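Local coordinates for putative exported protein (Bacteroides fragilis, PDB 4RAA) that is of unknown function but folds as a six-bladed beta-propeller of the YWTD superfamily and is probably exported, at residues Gly311-Tyr316 / Leu355-Ile360. Residues are numbered along the deposited sequence; the frame is centred on the assembly and turned at random.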
loop_
_atom_site.group_PDB
_atom_site.type_symbol
_atom_site.label_atom_id
_atom_site.label_comp_id
_atom_site.label_asym_id
_atom_site.label_seq_id
_atom_site.Cartn_x
_atom_site.Cartn_y
_atom_site.Cartn_z
ATOM N N GLY A 311 -17.383 20.285 -5.444
ATOM C CA GLY A 311 -17.475 20.491 -3.984
ATOM C C GLY A 311 -18.243 21.758 -3.588
ATOM O O GLY A 311 -18.490 22.650 -4.411
ATOM N N SER A 312 -18.619 21.820 -2.314
ATOM C CA SER A 312 -19.330 22.955 -1.715
ATOM C C SER A 312 -18.794 23.257 -0.305
ATOM O O SER A 312 -18.036 22.461 0.262
ATOM C CB SER A 312 -20.837 22.695 -1.701
ATOM O OG SER A 312 -21.142 21.416 -1.187
ATOM N N VAL A 313 -19.172 24.419 0.234
ATOM C CA VAL A 313 -18.700 24.906 1.547
ATOM C C VAL A 313 -19.880 25.513 2.312
ATOM O O VAL A 313 -20.381 26.565 1.911
ATOM C CB VAL A 313 -17.589 25.981 1.353
ATOM C CG1 VAL A 313 -17.074 26.524 2.690
ATOM C CG2 VAL A 313 -16.433 25.434 0.512
ATOM N N ASP A 314 -20.331 24.856 3.389
ATOM C CA ASP A 314 -21.495 25.312 4.190
ATOM C C ASP A 314 -22.709 25.488 3.230
ATOM O O ASP A 314 -23.366 26.543 3.195
ATOM C CB ASP A 314 -21.115 26.597 4.979
ATOM C CG ASP A 314 -22.224 27.105 5.905
ATOM O OD1 ASP A 314 -23.036 26.296 6.414
ATOM O OD2 ASP A 314 -22.272 28.340 6.112
ATOM N N ASP A 315 -22.925 24.459 2.402
ATOM C CA ASP A 315 -23.959 24.431 1.361
ATOM C C ASP A 315 -23.855 25.534 0.260
ATOM O O ASP A 315 -24.831 25.764 -0.462
ATOM C CB ASP A 315 -25.369 24.373 1.997
ATOM C CG ASP A 315 -25.605 23.105 2.849
ATOM O OD1 ASP A 315 -24.871 22.099 2.727
ATOM O OD2 ASP A 315 -26.583 23.104 3.630
ATOM N N TYR A 316 -22.690 26.184 0.114
ATOM C CA TYR A 316 -22.444 27.193 -0.943
ATOM C C TYR A 316 -21.668 26.543 -2.094
ATOM O O TYR A 316 -20.682 25.849 -1.856
ATOM C CB TYR A 316 -21.634 28.419 -0.461
ATOM C CG TYR A 316 -22.378 29.465 0.354
ATOM C CD1 TYR A 316 -23.039 30.536 -0.274
ATOM C CD2 TYR A 316 -22.390 29.417 1.755
ATOM C CE1 TYR A 316 -23.706 31.509 0.468
ATOM C CE2 TYR A 316 -23.060 30.385 2.507
ATOM C CZ TYR A 316 -23.710 31.428 1.863
ATOM O OH TYR A 316 -24.367 32.370 2.613
ATOM N N LEU A 355 -13.071 33.675 -5.146
ATOM C CA LEU A 355 -14.124 32.647 -5.138
ATOM C C LEU A 355 -15.500 33.268 -4.938
ATOM O O LEU A 355 -15.666 34.180 -4.131
ATOM C CB LEU A 355 -13.901 31.605 -4.036
ATOM C CG LEU A 355 -12.560 30.882 -4.029
ATOM C CD1 LEU A 355 -12.553 29.849 -2.914
ATOM C CD2 LEU A 355 -12.258 30.236 -5.378
ATOM N N LEU A 356 -16.460 32.757 -5.703
ATOM C CA LEU A 356 -17.866 33.101 -5.602
ATOM C C LEU A 356 -18.512 31.953 -4.840
ATOM O O LEU A 356 -18.441 30.802 -5.279
ATOM C CB LEU A 356 -18.515 33.225 -6.989
ATOM C CG LEU A 356 -20.047 33.189 -7.102
ATOM C CD1 LEU A 356 -20.740 34.189 -6.185
ATOM C CD2 LEU A 356 -20.458 33.415 -8.547
ATOM N N PHE A 357 -19.114 32.279 -3.702
ATOM C CA PHE A 357 -19.907 31.343 -2.916
ATOM C C PHE A 357 -21.352 31.729 -3.208
ATOM O O PHE A 357 -21.737 32.880 -2.955
ATOM C CB PHE A 357 -19.579 31.448 -1.435
ATOM C CG PHE A 357 -18.223 30.912 -1.090
ATOM C CD1 PHE A 357 -17.099 31.721 -1.197
ATOM C CD2 PHE A 357 -18.059 29.594 -0.667
ATOM C CE1 PHE A 357 -15.838 31.226 -0.883
ATOM C CE2 PHE A 357 -16.799 29.103 -0.347
ATOM C CZ PHE A 357 -15.688 29.916 -0.458
ATOM N N VAL A 358 -22.129 30.785 -3.752
ATOM C CA VAL A 358 -23.530 31.016 -4.148
ATOM C C VAL A 358 -24.427 29.815 -3.847
ATOM O O VAL A 358 -24.005 28.675 -3.989
ATOM C CB VAL A 358 -23.614 31.392 -5.659
ATOM C CG1 VAL A 358 -23.016 30.312 -6.556
ATOM C CG2 VAL A 358 -25.041 31.709 -6.087
ATOM N N ARG A 359 -25.658 30.085 -3.426
ATOM C CA ARG A 359 -26.661 29.042 -3.147
ATOM C C ARG A 359 -28.069 29.623 -3.211
ATOM O O ARG A 359 -28.237 30.839 -3.304
ATOM C CB ARG A 359 -26.428 28.398 -1.773
ATOM C CG ARG A 359 -26.540 29.350 -0.588
ATOM C CD ARG A 359 -26.232 28.685 0.748
ATOM N NE ARG A 359 -26.403 29.621 1.868
ATOM C CZ ARG A 359 -26.248 29.335 3.164
ATOM N NH1 ARG A 359 -25.900 28.109 3.574
ATOM N NH2 ARG A 359 -26.441 30.297 4.073
ATOM N N ILE A 360 -29.068 28.747 -3.146
ATOM C CA ILE A 360 -30.467 29.169 -3.121
ATOM C C ILE A 360 -30.703 29.721 -1.722
ATOM O O ILE A 360 -30.360 29.059 -0.732
ATOM C CB ILE A 360 -31.439 27.996 -3.432
ATOM C CG1 ILE A 360 -31.255 27.493 -4.876
ATOM C CG2 ILE A 360 -32.902 28.390 -3.211
ATOM C CD1 ILE A 360 -31.752 28.425 -5.972
#
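The guanidinium of R359 lies flat on one face of the Y316 ring, a cation-pi stack with 4.0 Å between the centres and the two planes 19° apart. The approach is offset: NE sits above the ring plane toward its rim, 3.2 Å from Y316 CZ, while Y316 CE2 lies over the centre of the guanidinium. Further back along the arginine, CD makes a CH-pi contact, 3.7 Å from the centroid of the Y316 ring and almost straight above it. With CG lodged between the backbone N and the carbonyl carbon (chi1 62°) and the chain extended from there to NE, the aliphatic part and the charged head share the same ring.

Among polar groups, R359 NH1 comes 3.0 Å from the carbonyl O of D314 in the type I' turn V313–Y316. The carboxylate of D314 is farther off, beyond salt-bridge distance, and NE is paired with E26 in a salt bridge.

Apolar packing joins F357 to both ends of the turn. Its ring edge meets V313, CE2 lying 3.6 Å from V313 CB, and Y316 CB also abuts that edge; Y316 CD1 rests 3.8 Å from F357 CB.

The turn links strands 312-313 and 316-321 of a four-stranded antiparallel propeller blade, in which strand 354-360 runs between 316-321 and the outermost strand 25-31, and V318 adds to the packing on V313 and F357.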